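Local structure of cell division control protein 13 (Saccharomyces cerevisiae, 4HCE) at residues B[65-78]-B[119-131]. The protein probably serves telomere maintenance in budding yeast, its OB2 domain forming a dimer that is required for productive binding of the partner protein Stn1. Numbering follows the deposited sequence.
Sequences IEIVIPTRERICEL and GMAVWSLKNISTD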
ATOM      1  N   ILE B  65       2.498   4.877 -10.099  1.00 28.51           N
ATOM      2  CA  ILE B  65       1.428   4.033  -9.625  1.00 29.34           C
ATOM      3  C   ILE B  65       1.979   2.818  -8.902  1.00 28.73           C
ATOM      4  O   ILE B  65       3.081   2.315  -9.222  1.00 28.60           O
ATOM      5  CB  ILE B  65       0.411   3.643 -10.721  1.00 30.76           C
ATOM      6  CG1 ILE B  65       1.101   2.961 -11.888  1.00 32.74           C
ATOM      7  CG2 ILE B  65      -0.419   4.857 -11.167  1.00 30.62           C
ATOM      8  CD1 ILE B  65       0.238   1.852 -12.455  1.00 34.93           C
ATOM      9  N   GLU B  66       1.199   2.386  -7.915  1.00 27.27           N
ATOM     10  CA  GLU B  66       1.378   1.128  -7.216  1.00 26.91           C
ATOM     11  C   GLU B  66       0.787  -0.027  -8.061  1.00 24.83           C
ATOM     12  O   GLU B  66      -0.330   0.043  -8.540  1.00 23.78           O
ATOM     13  CB  GLU B  66       0.703   1.219  -5.837  1.00 26.86           C
ATOM     14  CG  GLU B  66       0.508  -0.132  -5.168  1.00 32.05           C
ATOM     15  CD  GLU B  66      -0.573  -0.103  -4.081  1.00 34.59           C
ATOM     16  OE1 GLU B  66      -1.753  -0.543  -4.325  1.00 35.57           O
ATOM     17  OE2 GLU B  66      -0.230   0.381  -2.988  1.00 34.23           O
ATOM     18  N   ILE B  67       1.545  -1.094  -8.232  1.00 25.25           N
ATOM     19  CA  ILE B  67       1.070  -2.269  -8.961  1.00 24.53           C
ATOM     20  C   ILE B  67       1.202  -3.473  -8.029  1.00 25.40           C
ATOM     21  O   ILE B  67       2.302  -3.785  -7.554  1.00 26.06           O
ATOM     22  CB  ILE B  67       1.904  -2.527 -10.225  1.00 24.43           C
ATOM     23  CG1 ILE B  67       1.956  -1.281 -11.132  1.00 24.08           C
ATOM     24  CG2 ILE B  67       1.360  -3.732 -10.985  1.00 24.68           C
ATOM     25  CD1 ILE B  67       3.015  -1.373 -12.229  1.00 23.06           C
ATOM     26  N   VAL B  68       0.080  -4.137  -7.762  1.00 25.54           N
ATOM     27  CA  VAL B  68       0.085  -5.298  -6.912  1.00 26.79           C
ATOM     28  C   VAL B  68       0.236  -6.549  -7.754  1.00 26.38           C
ATOM     29  O   VAL B  68      -0.360  -6.654  -8.849  1.00 24.60           O
ATOM     30  CB  VAL B  68      -1.150  -5.381  -5.950  1.00 28.16           C
ATOM     31  CG1 VAL B  68      -1.409  -4.048  -5.264  1.00 29.40           C
ATOM     32  CG2 VAL B  68      -2.406  -5.791  -6.683  1.00 31.85           C
ATOM     33  N   ILE B  69       1.095  -7.449  -7.264  1.00 27.13           N
ATOM     34  CA  ILE B  69       1.158  -8.855  -7.690  1.00 28.15           C
ATOM     35  C   ILE B  69       0.405  -9.587  -6.579  1.00 29.47           C
ATOM     36  O   ILE B  69       0.954  -9.815  -5.503  1.00 31.55           O
ATOM     37  CB  ILE B  69       2.604  -9.408  -7.749  1.00 27.56           C
ATOM     38  CG1 ILE B  69       3.609  -8.333  -8.182  1.00 28.19           C
ATOM     39  CG2 ILE B  69       2.679 -10.653  -8.633  1.00 27.30           C
ATOM     40  CD1 ILE B  69       3.597  -7.968  -9.653  1.00 29.15           C
ATOM     41  N   PRO B  70      -0.868  -9.922  -6.821  1.00 31.01           N
ATOM     42  CA  PRO B  70      -1.821 -10.322  -5.757  1.00 32.88           C
ATOM     43  C   PRO B  70      -1.643 -11.681  -5.030  1.00 36.21           C
ATOM     44  O   PRO B  70      -2.072 -11.807  -3.874  1.00 39.97           O
ATOM     45  CB  PRO B  70      -3.196 -10.259  -6.442  1.00 32.86           C
ATOM     46  CG  PRO B  70      -2.945 -10.103  -7.905  1.00 32.62           C
ATOM     47  CD  PRO B  70      -1.483  -9.858  -8.164  1.00 31.88           C
ATOM     48  N   THR B  71      -1.053 -12.689  -5.666  1.00 35.34           N
ATOM     49  CA  THR B  71      -0.903 -13.998  -5.000  1.00 35.36           C
ATOM     50  C   THR B  71       0.551 -14.485  -5.105  1.00 33.94           C
ATOM     51  O   THR B  71       1.293 -14.063  -6.005  1.00 31.91           O
ATOM     52  CB  THR B  71      -1.820 -15.067  -5.653  1.00 36.01           C
ATOM     53  OG1 THR B  71      -1.478 -15.166  -7.037  1.00 36.99           O
ATOM     54  CG2 THR B  71      -3.301 -14.700  -5.544  1.00 34.42           C
ATOM     55  N   ARG B  72       0.953 -15.368  -4.192  1.00 33.45           N
ATOM     56  CA  ARG B  72       2.260 -16.058  -4.291  1.00 34.22           C
ATOM     57  C   ARG B  72       2.466 -16.830  -5.603  1.00 33.43           C
ATOM     58  O   ARG B  72       3.565 -16.866  -6.151  1.00 32.77           O
ATOM     59  CB  ARG B  72       2.458 -16.993  -3.108  1.00 34.49           C
ATOM     60  CG  ARG B  72       2.704 -16.251  -1.801  1.00 36.59           C
ATOM     61  CD  ARG B  72       2.711 -17.221  -0.644  1.00 38.40           C
ATOM     62  NE  ARG B  72       1.374 -17.780  -0.452  1.00 41.03           N
ATOM     63  CZ  ARG B  72       1.067 -18.660   0.491  1.00 41.92           C
ATOM     64  NH1 ARG B  72       2.000 -19.091   1.324  1.00 42.09           N
ATOM     65  NH2 ARG B  72      -0.173 -19.107   0.601  1.00 42.92           N
ATOM     66  N   GLU B  73       1.388 -17.419  -6.104  1.00 34.32           N
ATOM     67  CA  GLU B  73       1.407 -18.186  -7.329  1.00 36.12           C
ATOM     68  C   GLU B  73       1.761 -17.288  -8.519  1.00 34.85           C
ATOM     69  O   GLU B  73       2.559 -17.659  -9.382  1.00 33.90           O
ATOM     70  CB  GLU B  73       0.045 -18.864  -7.544  1.00 37.83           C
ATOM     71  CG  GLU B  73      -0.089 -19.561  -8.886  1.00 44.59           C
ATOM     72  CD  GLU B  73      -1.490 -20.090  -9.154  1.00 52.75           C
ATOM     73  OE1 GLU B  73      -1.604 -21.007  -9.983  1.00 57.05           O
ATOM     74  OE2 GLU B  73      -2.482 -19.602  -8.553  1.00 57.49           O
ATOM     75  N   ARG B  74       1.152 -16.110  -8.555  1.00 33.95           N
ATOM     76  CA  ARG B  74       1.453 -15.137  -9.586  1.00 34.25           C
ATOM     77  C   ARG B  74       2.884 -14.590  -9.463  1.00 31.53           C
ATOM     78  O   ARG B  74       3.556 -14.380 -10.462  1.00 30.79           O
ATOM     79  CB  ARG B  74       0.404 -14.016  -9.578  1.00 35.08           C
ATOM     80  CG  ARG B  74       0.657 -12.911 -10.583  1.00 34.52           C
ATOM     81  CD  ARG B  74       0.645 -13.447 -12.009  1.00 35.66           C
ATOM     82  NE  ARG B  74       0.556 -12.335 -12.945  1.00 36.68           N
ATOM     83  CZ  ARG B  74       0.765 -12.421 -14.248  1.00 35.63           C
ATOM     84  NH1 ARG B  74       1.108 -13.583 -14.789  1.00 37.74           N
ATOM     85  NH2 ARG B  74       0.653 -11.337 -14.999  1.00 33.71           N
ATOM     86  N   ILE B  75       3.352 -14.383  -8.234  1.00 30.99           N
ATOM     87  CA  ILE B  75       4.741 -13.981  -7.994  1.00 29.28           C
ATOM     88  C   ILE B  75       5.706 -15.019  -8.569  1.00 30.06           C
ATOM     89  O   ILE B  75       6.686 -14.664  -9.226  1.00 30.26           O
ATOM     90  CB  ILE B  75       5.006 -13.778  -6.486  1.00 28.48           C
ATOM     91  CG1 ILE B  75       4.241 -12.546  -5.967  1.00 28.24           C
ATOM     92  CG2 ILE B  75       6.504 -13.678  -6.164  1.00 26.99           C
ATOM     93  CD1 ILE B  75       4.306 -12.386  -4.456  1.00 28.85           C
ATOM     94  N   CYS B  76       5.418 -16.292  -8.316  1.00 30.73           N
ATOM     95  CA  CYS B  76       6.250 -17.398  -8.788  1.00 33.55           C
ATOM     96  C   CYS B  76       6.283 -17.503 -10.304  1.00 32.27           C
ATOM     97  O   CYS B  76       7.350 -17.651 -10.899  1.00 29.95           O
ATOM     98  CB  CYS B  76       5.804 -18.725  -8.158  1.00 33.95           C
ATOM     99  SG  CYS B  76       6.305 -18.788  -6.428  1.00 39.00           S
ATOM    100  N   GLU B  77       5.108 -17.409 -10.912  1.00 33.07           N
ATOM    101  CA  GLU B  77       4.967 -17.478 -12.364  1.00 35.44           C
ATOM    102  C   GLU B  77       5.877 -16.468 -13.059  1.00 34.50           C
ATOM    103  O   GLU B  77       6.534 -16.798 -14.060  1.00 35.45           O
ATOM    104  CB  GLU B  77       3.509 -17.219 -12.755  1.00 36.51           C
ATOM    105  CG  GLU B  77       3.240 -17.186 -14.252  1.00 39.12           C
ATOM    106  CD  GLU B  77       1.754 -17.047 -14.571  1.00 43.75           C
ATOM    107  OE1 GLU B  77       1.079 -16.142 -14.029  1.00 46.36           O
ATOM    108  OE2 GLU B  77       1.243 -17.849 -15.369  1.00 46.85           O
ATOM    109  N   LEU B  78       5.904 -15.250 -12.513  1.00 31.73           N
ATOM    110  CA  LEU B  78       6.633 -14.136 -13.097  1.00 30.10           C
ATOM    111  C   LEU B  78       8.125 -14.241 -12.801  1.00 29.26           C
ATOM    112  O   LEU B  78       8.962 -14.061 -13.698  1.00 28.12           O
ATOM    113  CB  LEU B  78       6.071 -12.786 -12.572  1.00 28.54           C
ATOM    114  CG  LEU B  78       4.664 -12.391 -13.027  1.00 28.02           C
ATOM    115  CD1 LEU B  78       4.124 -11.211 -12.226  1.00 26.64           C
ATOM    116  CD2 LEU B  78       4.635 -12.075 -14.526  1.00 28.12           C
ATOM    117  N   GLY B 119     -13.037  -5.099  -0.035  1.00 60.91           N
ATOM    118  CA  GLY B 119     -12.385  -5.082  -1.340  1.00 54.96           C
ATOM    119  C   GLY B 119     -11.952  -3.674  -1.715  1.00 50.54           C
ATOM    120  O   GLY B 119     -12.617  -2.696  -1.374  1.00 50.71           O
ATOM    121  N   MET B 120     -10.813  -3.555  -2.383  1.00 46.29           N
ATOM    122  CA  MET B 120     -10.411  -2.248  -2.901  1.00 45.75           C
ATOM    123  C   MET B 120     -10.023  -2.328  -4.360  1.00 40.52           C
ATOM    124  O   MET B 120      -9.770  -3.410  -4.870  1.00 40.26           O
ATOM    125  CB  MET B 120      -9.324  -1.583  -2.041  1.00 47.69           C
ATOM    126  CG  MET B 120      -8.181  -2.469  -1.612  1.00 50.00           C
ATOM    127  SD  MET B 120      -7.402  -1.757  -0.144  1.00 54.45           S
ATOM    128  CE  MET B 120      -6.273  -3.080   0.272  1.00 52.67           C
ATOM    129  N   ALA B 121     -10.021  -1.190  -5.045  1.00 38.42           N
ATOM    130  CA  ALA B 121      -9.597  -1.173  -6.453  1.00 36.03           C
ATOM    131  C   ALA B 121      -8.100  -0.961  -6.461  1.00 33.76           C
ATOM    132  O   ALA B 121      -7.608  -0.050  -5.833  1.00 34.90           O
ATOM    133  CB  ALA B 121     -10.294  -0.076  -7.242  1.00 33.03           C
ATOM    134  N   VAL B 122      -7.379  -1.830  -7.154  1.00 31.88           N
ATOM    135  CA  VAL B 122      -5.936  -1.709  -7.262  1.00 30.16           C
ATOM    136  C   VAL B 122      -5.567  -2.019  -8.705  1.00 30.04           C
ATOM    137  O   VAL B 122      -6.380  -2.585  -9.453  1.00 27.42           O
ATOM    138  CB  VAL B 122      -5.203  -2.683  -6.310  1.00 30.51           C
ATOM    139  CG1 VAL B 122      -5.509  -2.365  -4.837  1.00 30.10           C
ATOM    140  CG2 VAL B 122      -5.575  -4.127  -6.624  1.00 29.49           C
ATOM    141  N   TRP B 123      -4.349  -1.624  -9.084  1.00 27.46           N
ATOM    142  CA  TRP B 123      -3.741  -2.058 -10.318  1.00 27.09           C
ATOM    143  C   TRP B 123      -3.028  -3.371 -10.111  1.00 28.23           C
ATOM    144  O   TRP B 123      -2.197  -3.507  -9.207  1.00 27.90           O
ATOM    145  CB  TRP B 123      -2.744  -1.001 -10.801  1.00 25.93           C
ATOM    146  CG  TRP B 123      -3.424   0.237 -11.317  1.00 24.94           C
ATOM    147  CD1 TRP B 123      -3.441   1.506 -10.747  1.00 24.42           C
ATOM    148  CD2 TRP B 123      -4.241   0.352 -12.535  1.00 24.17           C
ATOM    149  NE1 TRP B 123      -4.182   2.379 -11.512  1.00 23.83           N
ATOM    150  CE2 TRP B 123      -4.670   1.758 -12.611  1.00 24.21           C
ATOM    151  CE3 TRP B 123      -4.626  -0.523 -13.532  1.00 23.00           C
ATOM    152  CZ2 TRP B 123      -5.465   2.227 -13.648  1.00 24.12           C
ATOM    153  CZ3 TRP B 123      -5.414  -0.038 -14.577  1.00 23.71           C
ATOM    154  CH2 TRP B 123      -5.841   1.297 -14.622  1.00 24.10           C
ATOM    155  N   SER B 124      -3.322  -4.363 -10.936  1.00 28.74           N
ATOM    156  CA  SER B 124      -2.528  -5.576 -10.882  1.00 30.36           C
ATOM    157  C   SER B 124      -1.729  -5.801 -12.152  1.00 28.74           C
ATOM    158  O   SER B 124      -2.126  -5.345 -13.211  1.00 28.52           O
ATOM    159  CB  SER B 124      -3.401  -6.788 -10.617  1.00 31.57           C
ATOM    160  OG  SER B 124      -4.219  -6.979 -11.738  1.00 37.83           O
ATOM    161  N   LEU B 125      -0.627  -6.534 -12.039  1.00 28.45           N
ATOM    162  CA  LEU B 125       0.250  -6.750 -13.166  1.00 29.27           C
ATOM    163  C   LEU B 125      -0.313  -7.751 -14.150  1.00 31.98           C
ATOM    164  O   LEU B 125      -0.366  -8.937 -13.869  1.00 33.52           O
ATOM    165  CB  LEU B 125       1.627  -7.234 -12.693  1.00 28.99           C
ATOM    166  CG  LEU B 125       2.716  -7.310 -13.759  1.00 29.54           C
ATOM    167  CD1 LEU B 125       2.435  -6.327 -14.897  1.00 28.56           C
ATOM    168  CD2 LEU B 125       4.047  -6.991 -13.111  1.00 30.22           C
ATOM    169  N   LYS B 126      -0.749  -7.264 -15.308  1.00 34.24           N
ATOM    170  CA  LYS B 126      -1.233  -8.140 -16.363  1.00 34.28           C
ATOM    171  C   LYS B 126      -0.068  -8.711 -17.182  1.00 35.14           C
ATOM    172  O   LYS B 126       0.037  -9.914 -17.375  1.00 37.34           O
ATOM    173  CB  LYS B 126      -2.202  -7.423 -17.286  1.00 33.87           C
ATOM    174  CG  LYS B 126      -2.995  -8.362 -18.165  1.00 35.42           C
ATOM    175  CD  LYS B 126      -4.075  -7.600 -18.916  1.00 37.07           C
ATOM    176  CE  LYS B 126      -5.134  -8.566 -19.425  1.00 37.87           C
ATOM    177  NZ  LYS B 126      -4.823  -8.990 -20.810  1.00 37.93           N
ATOM    178  N   ASN B 127       0.772  -7.826 -17.699  1.00 34.12           N
ATOM    179  CA  ASN B 127       1.928  -8.216 -18.486  1.00 34.28           C
ATOM    180  C   ASN B 127       3.099  -7.338 -18.151  1.00 31.73           C
ATOM    181  O   ASN B 127       2.925  -6.199 -17.728  1.00 29.00           O
ATOM    182  CB  ASN B 127       1.635  -8.101 -19.974  1.00 35.44           C
ATOM    183  CG  ASN B 127       0.751  -9.212 -20.459  1.00 41.21           C
ATOM    184  OD1 ASN B 127       1.054 -10.399 -20.263  1.00 43.03           O
ATOM    185  ND2 ASN B 127      -0.363  -8.844 -21.081  1.00 42.26           N
ATOM    186  N   ILE B 128       4.288  -7.879 -18.368  1.00 30.97           N
ATOM    187  CA  ILE B 128       5.529  -7.144 -18.161  1.00 31.34           C
ATOM    188  C   ILE B 128       6.576  -7.593 -19.159  1.00 32.61           C
ATOM    189  O   ILE B 128       6.819  -8.793 -19.361  1.00 29.65           O
ATOM    190  CB  ILE B 128       6.100  -7.270 -16.721  1.00 30.47           C
ATOM    191  CG1 ILE B 128       7.410  -6.450 -16.569  1.00 29.54           C
ATOM    192  CG2 ILE B 128       6.327  -8.732 -16.347  1.00 29.13           C
ATOM    193  CD1 ILE B 128       7.695  -5.987 -15.151  1.00 29.97           C
ATOM    194  N   SER B 129       7.189  -6.594 -19.773  1.00 34.57           N
ATOM    195  CA  SER B 129       8.303  -6.818 -20.628  1.00 37.94           C
ATOM    196  C   SER B 129       9.479  -5.999 -20.132  1.00 42.79           C
ATOM    197  O   SER B 129       9.381  -4.775 -19.916  1.00 41.83           O
ATOM    198  CB  SER B 129       7.967  -6.447 -22.056  1.00 37.68           C
ATOM    199  OG  SER B 129       9.151  -6.556 -22.802  1.00 42.27           O
ATOM    200  N   THR B 130      10.579  -6.721 -19.949  1.00 48.84           N
ATOM    201  CA  THR B 130      11.885  -6.208 -19.546  1.00 55.50           C
ATOM    202  C   THR B 130      12.622  -5.652 -20.774  1.00 59.13           C
ATOM    203  O   THR B 130      13.810  -5.335 -20.723  1.00 58.84           O
ATOM    204  CB  THR B 130      12.664  -7.332 -18.807  1.00 59.07           C
ATOM    205  OG1 THR B 130      12.488  -7.172 -17.394  1.00 61.16           O
ATOM    206  CG2 THR B 130      14.150  -7.353 -19.153  1.00 57.95           C
ATOM    207  N   ASP B 131      11.872  -5.540 -21.870  1.00 64.75           N
ATOM    208  CA  ASP B 131      12.230  -4.780 -23.063  1.00 68.17           C
ATOM    209  C   ASP B 131      11.100  -3.772 -23.306  1.00 72.72           C
ATOM    210  O   ASP B 131      10.232  -3.607 -22.452  1.00 74.82           O
ATOM    211  CB  ASP B 131      12.318  -5.723 -24.256  1.00 68.90           C
ATOM    212  CG  ASP B 131      13.480  -6.670 -24.161  1.00 74.28           C
ATOM    213  OD1 ASP B 131      14.478  -6.332 -23.493  1.00 71.34           O
ATOM    214  OD2 ASP B 131      13.397  -7.759 -24.767  1.00 78.79           O
TER
HETATM  215  O   HOH W   1      -2.936  -0.069  -7.228  1.00 35.09           O
HETATM  216  O   HOH W   2      -0.496  -9.822 -11.472  1.00 39.07           O
HETATM  217  O   HOH W   3       2.018 -12.352 -17.539  1.00 44.39           O
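The carbonyl oxygen of Leu-125 is gripped twice: Arg-74 NH2 donates to Leu-125 O at 2.8 Å, nearly straight at 169°, and a water that also accepts from Arg-74 NE donates to it. This joins the helix begun at residue 72 to strand 120-129 of the OB fold, where strands 65-69 and 120-129 run parallel. Arginine suits the place because its long chain, bent at chi2 (61°), lays the guanidinium edge-on to the strand; a second bond, NH2 to Lys-126 O, is weak. Glu-77, one helical turn on, holds the other end, its OE1 2.7 Å from Arg-74 NH1 in a salt bridge, while Leu-78 CD2 lies above one guanidinium face, offset toward its rim. A leucine in place of Arg-74 would probably leave Leu-125 O without its direct side-chain donor and Glu-77 without its charged mate.

Between the strands, Val-68 does the pairing: its N donates to Trp-123 O (2.8 Å), and its O accepts from Leu-125 N. Beta-branched and aliphatic residues fit the buried sheet. Val-68 CG2 meets Val-122 CG2 at 3.6 Å, the two side chains crossing at about a right angle. Ile-69 CD1 runs alongside Leu-125 CD2, also 3.6 Å away, and Ile-67 CG2 rests on Leu-125 CB. Ser-124 lies close against Val-68 O, its CB 3.5 Å from that oxygen, and its small polar side chain suits the place because its hydroxyl hydrogen-bonds to Glu-106 O.

Ile-65 CD1 sits over one face of the Trp-123 indole, which also has a cation-pi partner in Arg-107. Beyond the direct pairing, one water accepts from Trp-123 N at 2.8 Å and donates to both Glu-66 O and Glu-66 OE1.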